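Glucanase (Clostridium thermocellum, PDB 5GXX) hydrolyses beta-1,4-linked glucan chains as a cellulosomal family 9 endoglucanase, probably cutting cellulose and cellodextrins internally. Local coordinates at residues A[18-23]-A[91-95]; A[52-56]-A[118-124]; A[300-306]-A[388-392]; A[358-362]-A[374-380]. The protein carries 1 engineered substitution. One frame throughout, in Å; residues are numbered along the deposited sequence.

Interaction 1: residues A[18-23]-A[91-95]; sequences YECQQA and NLAFA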
# COMPACT_ATOMS: atom_id res chain seq x y z
N TYR A 18 -25.53 -21.98 -25.82
CA TYR A 18 -24.23 -22.59 -26.12
C TYR A 18 -23.30 -21.65 -26.90
O TYR A 18 -22.08 -21.71 -26.73
CB TYR A 18 -24.39 -23.93 -26.82
CG TYR A 18 -24.97 -24.96 -25.88
CD1 TYR A 18 -24.14 -25.63 -24.98
CD2 TYR A 18 -26.34 -25.20 -25.83
CE1 TYR A 18 -24.67 -26.53 -24.06
CE2 TYR A 18 -26.88 -26.11 -24.93
CZ TYR A 18 -26.04 -26.76 -24.05
OH TYR A 18 -26.53 -27.69 -23.16
N GLU A 19 -23.85 -20.76 -27.72
CA GLU A 19 -22.99 -19.77 -28.40
C GLU A 19 -22.37 -18.77 -27.42
O GLU A 19 -21.28 -18.24 -27.64
CB GLU A 19 -23.77 -19.04 -29.49
CG GLU A 19 -24.07 -20.00 -30.63
CD GLU A 19 -24.98 -19.44 -31.72
OE1 GLU A 19 -24.89 -18.25 -32.06
OE2 GLU A 19 -25.79 -20.23 -32.22
N CYS A 20 -23.08 -18.48 -26.33
CA CYS A 20 -22.52 -17.65 -25.26
C CYS A 20 -21.33 -18.33 -24.56
O CYS A 20 -20.51 -17.66 -23.93
CB CYS A 20 -23.60 -17.36 -24.23
SG CYS A 20 -24.97 -16.40 -24.87
N GLN A 21 -21.26 -19.66 -24.67
CA GLN A 21 -20.26 -20.45 -23.96
C GLN A 21 -19.03 -20.74 -24.81
O GLN A 21 -18.08 -21.38 -24.34
CB GLN A 21 -20.85 -21.79 -23.52
CG GLN A 21 -22.04 -21.67 -22.57
CD GLN A 21 -21.66 -21.01 -21.26
OE1 GLN A 21 -21.83 -19.82 -21.09
NE2 GLN A 21 -21.07 -21.79 -20.35
N GLN A 22 -19.04 -20.31 -26.07
CA GLN A 22 -17.97 -20.70 -26.98
C GLN A 22 -16.62 -20.09 -26.66
O GLN A 22 -16.51 -18.88 -26.44
CB GLN A 22 -18.35 -20.42 -28.43
CG GLN A 22 -19.43 -21.35 -28.94
CD GLN A 22 -19.88 -20.99 -30.35
OE1 GLN A 22 -19.64 -19.87 -30.83
NE2 GLN A 22 -20.58 -21.93 -31.00
N ALA A 23 -15.60 -20.94 -26.62
CA ALA A 23 -14.23 -20.47 -26.49
C ALA A 23 -13.68 -20.17 -27.88
O ALA A 23 -14.20 -20.64 -28.89
CB ALA A 23 -13.39 -21.50 -25.76
N ASN A 91 -24.08 -25.91 -33.51
CA ASN A 91 -23.62 -25.78 -32.13
C ASN A 91 -23.04 -27.09 -31.60
O ASN A 91 -22.02 -27.08 -30.92
CB ASN A 91 -24.74 -25.25 -31.23
CG ASN A 91 -24.73 -23.75 -31.20
OD1 ASN A 91 -23.86 -23.14 -30.58
ND2 ASN A 91 -25.65 -23.13 -31.92
N LEU A 92 -23.68 -28.21 -31.94
CA LEU A 92 -23.14 -29.50 -31.57
C LEU A 92 -21.77 -29.70 -32.23
O LEU A 92 -20.83 -30.12 -31.55
CB LEU A 92 -24.11 -30.63 -31.92
CG LEU A 92 -23.57 -32.05 -31.78
CD1 LEU A 92 -23.07 -32.35 -30.36
CD2 LEU A 92 -24.63 -33.05 -32.19
N ALA A 93 -21.65 -29.37 -33.52
CA ALA A 93 -20.42 -29.67 -34.25
C ALA A 93 -19.24 -28.95 -33.63
O ALA A 93 -18.12 -29.46 -33.62
CB ALA A 93 -20.54 -29.29 -35.73
N PHE A 94 -19.49 -27.74 -33.14
CA PHE A 94 -18.45 -26.93 -32.52
C PHE A 94 -17.82 -27.67 -31.34
O PHE A 94 -16.60 -27.67 -31.17
CB PHE A 94 -19.04 -25.57 -32.12
CG PHE A 94 -18.01 -24.58 -31.66
CD1 PHE A 94 -17.39 -23.75 -32.59
CD2 PHE A 94 -17.68 -24.46 -30.32
CE1 PHE A 94 -16.42 -22.84 -32.20
CE2 PHE A 94 -16.71 -23.55 -29.93
CZ PHE A 94 -16.09 -22.73 -30.86
N ALA A 95 -18.65 -28.29 -30.51
CA ALA A 95 -18.15 -29.04 -29.37
C ALA A 95 -17.46 -30.32 -29.81
O ALA A 95 -16.39 -30.65 -29.30
CB ALA A 95 -19.29 -29.35 -28.39
O HOH W 1 -21.63 -24.37 -29.91
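N91 and E19 are joined by a nearly straight bond: ND2 of N91 donates to OE2 of E19 at 2.9 Å, with an N-H...O angle of 174°. Amide and carboxylate lie almost coplanar, and the N-H arrives at the anti lone pair of OE2. Next to this pair, Q22 lies over one face of the F94 ring. Its CG stands 4.0 Å from the ring centroid in a CH-pi contact, while its amide is stacked 25° from the ring plane. F94 holds CG anti to its backbone N (chi1 -172°), which sends the ring across to Q22 and brings CZ within 3.4 Å of A23 O at the ring edge; that buried carbonyl has no hydrogen-bonding partner. The end of helix 7-20 and the turn after it are thereby set against helix 85-101, within the (alpha/alpha)6 barrel of family 9 glycosidases. A water ties the two sets of contacts together, accepting from Q22 NE2 and donating to both N91 O and N91 OD1. In the second shell, R31 forms a salt bridge with E19 OE2, N91 ND2 also donates to H87 O, and N30 ND2 binds Q22 OE1. Y18, whose CB rests near N91 OD1, sends its hydroxyl to C412 O.

Interaction 2: residues A[52-56]-A[118-124]; sequences GDHVK and DHKWWGS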
# COMPACT_ATOMS: atom_id res chain seq x y z
N GLY A 52 -20.48 -20.52 -15.58
CA GLY A 52 -20.22 -19.08 -15.61
C GLY A 52 -18.75 -18.77 -15.39
O GLY A 52 -18.39 -17.63 -15.10
N ASP A 53 -17.94 -19.80 -15.61
CA ASP A 53 -16.50 -19.79 -15.48
C ASP A 53 -15.83 -19.95 -16.83
O ASP A 53 -16.47 -19.86 -17.88
CB ASP A 53 -16.04 -20.90 -14.52
CG ASP A 53 -16.39 -22.29 -15.02
OD1 ASP A 53 -17.16 -22.38 -16.00
OD2 ASP A 53 -15.87 -23.29 -14.45
N HIS A 54 -14.53 -20.21 -16.83
CA HIS A 54 -13.82 -20.33 -18.09
C HIS A 54 -13.00 -21.62 -18.22
O HIS A 54 -12.10 -21.72 -19.06
CB HIS A 54 -13.01 -19.06 -18.39
CG HIS A 54 -13.86 -17.82 -18.39
ND1 HIS A 54 -13.85 -16.89 -17.38
CD2 HIS A 54 -14.82 -17.43 -19.26
CE1 HIS A 54 -14.74 -15.95 -17.64
NE2 HIS A 54 -15.35 -16.26 -18.77
N VAL A 55 -13.32 -22.61 -17.41
CA VAL A 55 -12.68 -23.91 -17.52
C VAL A 55 -13.34 -24.74 -18.61
O VAL A 55 -14.56 -24.68 -18.77
CB VAL A 55 -12.74 -24.68 -16.19
CG1 VAL A 55 -11.97 -26.01 -16.28
CG2 VAL A 55 -12.17 -23.84 -15.06
N LYS A 56 -12.55 -25.50 -19.36
CA LYS A 56 -13.06 -26.53 -20.25
C LYS A 56 -12.94 -27.86 -19.50
O LYS A 56 -11.85 -28.42 -19.31
CB LYS A 56 -12.34 -26.51 -21.61
CG LYS A 56 -12.33 -25.15 -22.30
CD LYS A 56 -11.62 -25.24 -23.65
CE LYS A 56 -11.34 -23.88 -24.21
NZ LYS A 56 -10.62 -24.04 -25.50
N ASP A 118 -9.17 -20.47 -11.89
CA ASP A 118 -10.22 -19.87 -12.72
C ASP A 118 -11.32 -19.21 -11.86
O ASP A 118 -11.72 -18.07 -12.10
CB ASP A 118 -10.78 -20.94 -13.67
CG ASP A 118 -11.68 -20.37 -14.75
OD1 ASP A 118 -12.88 -20.12 -14.44
OD2 ASP A 118 -11.18 -20.17 -15.88
N HIS A 119 -11.82 -19.94 -10.87
CA HIS A 119 -12.96 -19.51 -10.08
C HIS A 119 -12.65 -18.36 -9.14
O HIS A 119 -13.54 -17.61 -8.76
CB HIS A 119 -13.55 -20.71 -9.33
CG HIS A 119 -14.18 -21.70 -10.25
ND1 HIS A 119 -14.85 -22.81 -9.79
CD2 HIS A 119 -14.25 -21.74 -11.60
CE1 HIS A 119 -15.31 -23.50 -10.82
NE2 HIS A 119 -14.97 -22.87 -11.93
N LYS A 120 -11.37 -18.19 -8.81
CA LYS A 120 -11.01 -17.12 -7.89
C LYS A 120 -11.17 -15.73 -8.50
O LYS A 120 -11.29 -14.73 -7.79
CB LYS A 120 -9.57 -17.35 -7.43
CG LYS A 120 -9.19 -16.65 -6.15
CD LYS A 120 -7.77 -17.05 -5.77
CE LYS A 120 -7.08 -15.98 -4.93
NZ LYS A 120 -7.97 -15.46 -3.85
N TRP A 121 -11.22 -15.67 -9.83
CA TRP A 121 -11.25 -14.40 -10.56
C TRP A 121 -12.60 -14.24 -11.24
O TRP A 121 -13.14 -15.21 -11.79
CB TRP A 121 -10.13 -14.37 -11.60
CG TRP A 121 -10.09 -13.14 -12.47
CD1 TRP A 121 -9.61 -11.91 -12.14
CD2 TRP A 121 -10.55 -13.05 -13.82
NE1 TRP A 121 -9.74 -11.05 -13.21
CE2 TRP A 121 -10.31 -11.72 -14.25
CE3 TRP A 121 -11.14 -13.95 -14.72
CZ2 TRP A 121 -10.64 -11.27 -15.54
CZ3 TRP A 121 -11.46 -13.51 -15.99
CH2 TRP A 121 -11.21 -12.18 -16.39
N TRP A 122 -13.11 -13.01 -11.22
CA TRP A 122 -14.42 -12.66 -11.76
C TRP A 122 -14.20 -11.63 -12.87
O TRP A 122 -13.79 -10.50 -12.61
CB TRP A 122 -15.36 -12.11 -10.67
CG TRP A 122 -16.80 -12.11 -11.12
CD1 TRP A 122 -17.48 -11.09 -11.73
CD2 TRP A 122 -17.72 -13.21 -11.04
NE1 TRP A 122 -18.78 -11.48 -12.01
CE2 TRP A 122 -18.95 -12.78 -11.60
CE3 TRP A 122 -17.64 -14.52 -10.54
CZ2 TRP A 122 -20.08 -13.60 -11.66
CZ3 TRP A 122 -18.76 -15.33 -10.61
CH2 TRP A 122 -19.94 -14.89 -11.19
N GLY A 123 -14.41 -12.02 -14.12
CA GLY A 123 -14.24 -11.10 -15.24
C GLY A 123 -14.52 -11.83 -16.54
O GLY A 123 -14.82 -13.02 -16.54
N SER A 124 -14.40 -11.11 -17.65
CA SER A 124 -14.86 -11.58 -18.95
C SER A 124 -13.83 -12.47 -19.65
O SER A 124 -12.62 -12.25 -19.55
CB SER A 124 -15.22 -10.38 -19.84
OG SER A 124 -16.31 -9.66 -19.27
O HOH W 2 -13.04 -17.33 -14.62
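Two carboxylates lie unusually near each other, with D53 OD2 and D118 OD1 4.4 Å apart, but each oxygen takes its own donor from the facing segment. D53 OD2 accepts from H119 NE2 at 2.7 Å, on its anti side and 18° out of the carboxylate plane, while the oxygen stays close to the plane of the imidazole. D118 OD1 accepts the backbone N of H54 at 2.9 Å, on the syn side and again tilted from the carboxylate plane. With chi1 at 62°, D53 tucks its CG between its own N and carbonyl carbon, leaving OD1 to the backbone N of A51 and turning OD2 to the histidine. D53 and H54 close the Asp-Ala-Gly-Asp-His sequence of glycoside hydrolase family 9, a loop that in relatives supplies acidic residues to the active centre. Consistent with such a location, the side chain of H119 lies about 3 Å, between nearest atoms, from a bound Tris molecule. Apolar cover comes from V55, whose CG2 packs 3.5 Å from CB of D118. Farther along, the H54 ring turns an edge to G123, its CE1 3.1 Å from G123 O; this buried carbonyl has no hydrogen-bonding partner. A water spans H54 ND1 and D118 O, and the other ring nitrogen of H54 bonds to T365 OG1, so the imidazole is held at both nitrogens. R364, from helix 364-367, links the two segments, its guanidinium donating to G52 O, H119 O and W121 O.

Interaction 3: residues A[300-306]-A[388-392]; sequences GPLRYAT and LVGGP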
# COMPACT_ATOMS: atom_id res chain seq x y z
N GLY A 300 -28.42 -27.80 -8.73
CA GLY A 300 -29.03 -28.02 -10.05
C GLY A 300 -30.27 -28.89 -10.10
O GLY A 300 -30.39 -29.76 -10.95
N PRO A 301 -31.27 -28.63 -9.24
CA PRO A 301 -32.50 -29.42 -9.32
C PRO A 301 -33.21 -29.30 -10.68
O PRO A 301 -33.70 -30.31 -11.18
CB PRO A 301 -33.35 -28.88 -8.17
CG PRO A 301 -32.85 -27.49 -7.97
CD PRO A 301 -31.36 -27.60 -8.20
N LEU A 302 -33.22 -28.10 -11.28
CA LEU A 302 -33.88 -27.95 -12.59
C LEU A 302 -33.17 -28.79 -13.66
O LEU A 302 -33.83 -29.39 -14.50
CB LEU A 302 -34.02 -26.48 -13.01
CG LEU A 302 -35.04 -25.65 -12.21
CD1 LEU A 302 -34.99 -24.19 -12.68
CD2 LEU A 302 -36.47 -26.17 -12.34
N ARG A 303 -31.84 -28.76 -13.65
CA ARG A 303 -31.01 -29.62 -14.50
C ARG A 303 -31.43 -31.09 -14.41
O ARG A 303 -31.70 -31.73 -15.44
CB ARG A 303 -29.54 -29.47 -14.11
CG ARG A 303 -28.58 -30.47 -14.72
CD ARG A 303 -28.20 -31.50 -13.69
NE ARG A 303 -27.91 -31.03 -12.33
CZ ARG A 303 -26.69 -30.83 -11.84
NH1 ARG A 303 -25.61 -30.96 -12.60
NH2 ARG A 303 -26.53 -30.52 -10.57
N TYR A 304 -31.55 -31.63 -13.20
CA TYR A 304 -31.90 -33.04 -13.08
C TYR A 304 -33.32 -33.33 -13.55
O TYR A 304 -33.55 -34.26 -14.33
CB TYR A 304 -31.73 -33.51 -11.64
CG TYR A 304 -30.33 -33.54 -11.10
CD1 TYR A 304 -29.31 -34.24 -11.74
CD2 TYR A 304 -30.03 -32.92 -9.91
CE1 TYR A 304 -28.01 -34.31 -11.21
CE2 TYR A 304 -28.77 -32.99 -9.35
CZ TYR A 304 -27.76 -33.68 -10.01
OH TYR A 304 -26.50 -33.77 -9.45
N ALA A 305 -34.27 -32.48 -13.16
CA ALA A 305 -35.69 -32.75 -13.44
C ALA A 305 -35.97 -32.61 -14.93
O ALA A 305 -36.67 -33.47 -15.50
CB ALA A 305 -36.58 -31.86 -12.60
N THR A 306 -35.37 -31.62 -15.58
CA THR A 306 -35.56 -31.46 -17.02
C THR A 306 -34.85 -32.53 -17.85
O THR A 306 -35.32 -32.84 -18.95
CB THR A 306 -35.17 -30.05 -17.51
OG1 THR A 306 -33.78 -29.80 -17.27
CG2 THR A 306 -35.98 -29.01 -16.81
N LEU A 388 -30.80 -22.15 -18.39
CA LEU A 388 -31.60 -22.73 -17.29
C LEU A 388 -30.80 -22.58 -16.00
O LEU A 388 -29.71 -23.14 -15.90
CB LEU A 388 -31.93 -24.19 -17.55
CG LEU A 388 -32.78 -24.91 -16.49
CD1 LEU A 388 -34.21 -24.36 -16.46
CD2 LEU A 388 -32.82 -26.37 -16.84
N VAL A 389 -31.32 -21.83 -15.03
CA VAL A 389 -30.61 -21.70 -13.75
C VAL A 389 -30.73 -22.95 -12.87
O VAL A 389 -31.56 -23.83 -13.10
CB VAL A 389 -30.95 -20.38 -13.00
CG1 VAL A 389 -30.67 -19.16 -13.87
CG2 VAL A 389 -32.40 -20.36 -12.53
N GLY A 390 -29.93 -23.00 -11.81
CA GLY A 390 -30.03 -24.08 -10.84
C GLY A 390 -31.45 -24.28 -10.34
O GLY A 390 -31.98 -25.39 -10.35
N GLY A 391 -32.07 -23.19 -9.88
CA GLY A 391 -33.48 -23.25 -9.57
C GLY A 391 -33.76 -23.07 -8.10
O GLY A 391 -32.85 -22.78 -7.32
N PRO A 392 -34.99 -23.34 -7.69
CA PRO A 392 -35.40 -23.04 -6.33
C PRO A 392 -34.96 -24.13 -5.35
O PRO A 392 -34.50 -25.19 -5.76
CB PRO A 392 -36.93 -23.00 -6.45
CG PRO A 392 -37.20 -24.04 -7.52
CD PRO A 392 -36.08 -23.88 -8.52
O HOH W 3 -30.35 -26.55 -12.90
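L302 and L388 reach each other by different turns about CA-CB: L302 sets CG opposite its carbonyl carbon (chi1 -71°) and carries CD1 anti to CA, whereas L388 sets CG opposite its backbone N (chi1 -179°). Their CD1 atoms meet at 3.9 Å. The other branch of L388, CD2, comes tip to tip with T306, 3.6 Å from OG1. That hydroxyl is turned back along the helix and donates to L302 O at 2.8 Å, so L302 O receives both OG1 and N of T306, from opposite faces of its plane. Beyond the leucine pair, CD1 of L302 lies 3.6 Å from CA of G391, where the lack of a side chain permits the close approach; the positive phi of G391 also suits glycine. P301 packs its CD 3.1 Å from G390 O. The same carbonyl accepts the backbone N of L302 at 3.1 Å, with the donor nearly in line with the C=O bond. The neighbouring R303 N reaches V389 O through a water, which accepts from the former and donates to the latter. R303 bends its NE back to G300 O, already bonded by Y304 N, and extends NH1 to a salt bridge with D413. T306 and L388 both rest on F418 of helix 412-429. The loop 388-392 thus serves N-H groups in the first turn of helix 301-318, directly and through water, with G300 at the N-cap: a loop closing over a helix N terminus in the (alpha/alpha)6 barrel of family 9.

Interaction 4: residues A[358-362]-A[374-380]; sequences PQRPH and RDIPEKH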
# COMPACT_ATOMS: atom_id res chain seq x y z
N PRO A 358 -34.86 -14.93 -14.44
CA PRO A 358 -33.68 -14.48 -13.69
C PRO A 358 -32.91 -13.46 -14.51
O PRO A 358 -32.78 -13.61 -15.74
CB PRO A 358 -32.86 -15.78 -13.51
CG PRO A 358 -33.87 -16.88 -13.70
CD PRO A 358 -34.72 -16.35 -14.81
N GLN A 359 -32.40 -12.43 -13.83
CA GLN A 359 -31.54 -11.46 -14.50
C GLN A 359 -30.12 -11.41 -13.95
O GLN A 359 -29.30 -10.67 -14.50
CB GLN A 359 -32.17 -10.07 -14.43
CG GLN A 359 -33.47 -9.98 -15.22
CD GLN A 359 -34.10 -8.60 -15.16
OE1 GLN A 359 -35.13 -8.42 -14.51
NE2 GLN A 359 -33.47 -7.61 -15.80
N ARG A 360 -29.84 -12.17 -12.90
CA ARG A 360 -28.50 -12.18 -12.30
C ARG A 360 -27.88 -13.56 -12.25
O ARG A 360 -27.41 -14.01 -11.19
CB ARG A 360 -28.54 -11.55 -10.90
CG ARG A 360 -28.89 -10.06 -10.87
CD ARG A 360 -27.78 -9.15 -11.41
NE ARG A 360 -26.79 -8.89 -10.37
CZ ARG A 360 -25.63 -8.26 -10.55
NH1 ARG A 360 -25.25 -7.84 -11.75
NH2 ARG A 360 -24.85 -8.06 -9.49
N PRO A 361 -27.85 -14.26 -13.40
CA PRO A 361 -27.20 -15.57 -13.40
C PRO A 361 -25.74 -15.45 -12.96
O PRO A 361 -25.10 -14.41 -13.19
CB PRO A 361 -27.30 -16.02 -14.85
CG PRO A 361 -27.39 -14.74 -15.64
CD PRO A 361 -28.18 -13.79 -14.76
N HIS A 362 -25.23 -16.51 -12.33
CA HIS A 362 -23.84 -16.56 -11.85
C HIS A 362 -22.92 -16.80 -13.03
O HIS A 362 -22.41 -17.90 -13.25
CB HIS A 362 -23.72 -17.65 -10.77
CG HIS A 362 -22.46 -17.57 -9.96
ND1 HIS A 362 -22.29 -16.71 -8.89
CD2 HIS A 362 -21.31 -18.28 -10.05
CE1 HIS A 362 -21.10 -16.90 -8.37
NE2 HIS A 362 -20.48 -17.84 -9.06
N ARG A 374 -18.50 -9.07 -8.04
CA ARG A 374 -19.81 -9.54 -8.48
C ARG A 374 -20.90 -8.50 -8.31
O ARG A 374 -21.92 -8.55 -9.01
CB ARG A 374 -20.20 -10.81 -7.73
CG ARG A 374 -19.46 -12.03 -8.21
CD ARG A 374 -20.09 -13.25 -7.58
NE ARG A 374 -19.50 -13.44 -6.26
CZ ARG A 374 -18.30 -13.97 -6.07
NH1 ARG A 374 -17.59 -14.37 -7.11
NH2 ARG A 374 -17.81 -14.10 -4.85
N ASP A 375 -20.72 -7.59 -7.36
CA ASP A 375 -21.75 -6.60 -7.04
C ASP A 375 -21.72 -5.37 -7.94
O ASP A 375 -22.64 -4.55 -7.92
CB ASP A 375 -21.69 -6.20 -5.56
CG ASP A 375 -20.35 -5.61 -5.15
OD1 ASP A 375 -19.29 -6.20 -5.47
OD2 ASP A 375 -20.34 -4.55 -4.48
N ILE A 376 -20.64 -5.22 -8.71
CA ILE A 376 -20.50 -4.08 -9.61
C ILE A 376 -20.09 -4.61 -10.98
O ILE A 376 -19.08 -5.33 -11.06
CB ILE A 376 -19.47 -3.05 -9.07
CG1 ILE A 376 -20.01 -2.39 -7.79
CG2 ILE A 376 -19.16 -2.02 -10.14
CD1 ILE A 376 -19.00 -1.51 -7.03
N PRO A 377 -20.88 -4.33 -12.04
CA PRO A 377 -22.13 -3.55 -12.04
C PRO A 377 -23.29 -4.28 -11.37
O PRO A 377 -23.29 -5.52 -11.28
CB PRO A 377 -22.40 -3.31 -13.53
CG PRO A 377 -21.77 -4.51 -14.20
CD PRO A 377 -20.51 -4.74 -13.40
N GLU A 378 -24.25 -3.51 -10.85
CA GLU A 378 -25.35 -4.12 -10.10
C GLU A 378 -26.37 -4.82 -10.98
O GLU A 378 -27.14 -5.66 -10.50
CB GLU A 378 -26.02 -3.09 -9.18
CG GLU A 378 -26.70 -1.95 -9.91
CD GLU A 378 -27.45 -1.01 -8.98
OE1 GLU A 378 -27.11 -0.92 -7.78
OE2 GLU A 378 -28.40 -0.36 -9.48
N LYS A 379 -26.39 -4.46 -12.27
CA LYS A 379 -27.19 -5.16 -13.28
C LYS A 379 -26.25 -5.76 -14.31
O LYS A 379 -25.22 -5.17 -14.64
CB LYS A 379 -28.15 -4.19 -13.99
CG LYS A 379 -29.28 -3.71 -13.10
CD LYS A 379 -30.10 -2.63 -13.79
CE LYS A 379 -31.19 -2.10 -12.86
NZ LYS A 379 -32.39 -2.99 -12.81
N HIS A 380 -26.59 -6.95 -14.80
CA HIS A 380 -25.78 -7.56 -15.86
C HIS A 380 -25.82 -6.68 -17.12
O HIS A 380 -26.87 -6.15 -17.51
CB HIS A 380 -26.33 -8.93 -16.27
CG HIS A 380 -25.92 -10.03 -15.35
ND1 HIS A 380 -25.67 -9.82 -14.01
CD2 HIS A 380 -25.70 -11.35 -15.57
CE1 HIS A 380 -25.34 -10.96 -13.44
NE2 HIS A 380 -25.34 -11.90 -14.37
O HOH W 4 -29.33 -7.86 -14.23
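R360 and H380 form the close-packed half of this contact, while the side chains of D375, E378 and K379 start away from the facing segment on the exposed side. Bends at chi2 and chi3 (-71° and -83°) curl the R360 chain into the concave side of loop 374-380. There E378 O sits over the centre of the guanidinium, 3.0 Å from CZ, a face-on approach that makes no hydrogen bond. The N-H groups go instead to the surrounding loop: NH1 donates to P377 O at 3.1 Å and weakly to H380 ND1, and NH2 gives a weak bond to R374 O. The imidazole of H380 works in two ways. Its NE2 donates to P361 O at 2.8 Å, in the carbonyl plane and on a lone pair, while CA of R360 lies over the ring face in a CH-pi contact, 3.9 Å from the centroid. The two loops flank helix 364-367 in the family 9 catalytic module, and a cis peptide precedes P377 in the second. At the looser margin a water bridges the two loops, donating to Q359 O and accepting from H380 N. H362 and R374 touch only lightly, CE1 to CD at 3.9 Å; H362 ND1 bonds to I402 O and R374 NE pairs with E403. W122 meets them both, edge-to-face with the histidine and by a cation-pi contact with the arginine.

How the interactions relate
From the N terminus, helix 7-20 leads into 18-23, and interaction 1 closes a loop back from 91-95. Segment 52-56 lies inside that loop but pairs with 118-124 beyond it, so interactions 1 and 2 cross; they touch where A23 packs on K56. Interactions 3 and 4 come later in the chain, after both of these have closed. The pairing of 300-306 with 388-392 encloses interaction 4, whose short loop between 358-362 and 374-380 holds helix 364-367. V389 against P358 joins this nested pair, and W122 against H362 and R374 connects interaction 4 to interaction 2. Together the contacts tie early helices, the loop before strand 56-57, helix 301-318 and late loops into one catalytic module.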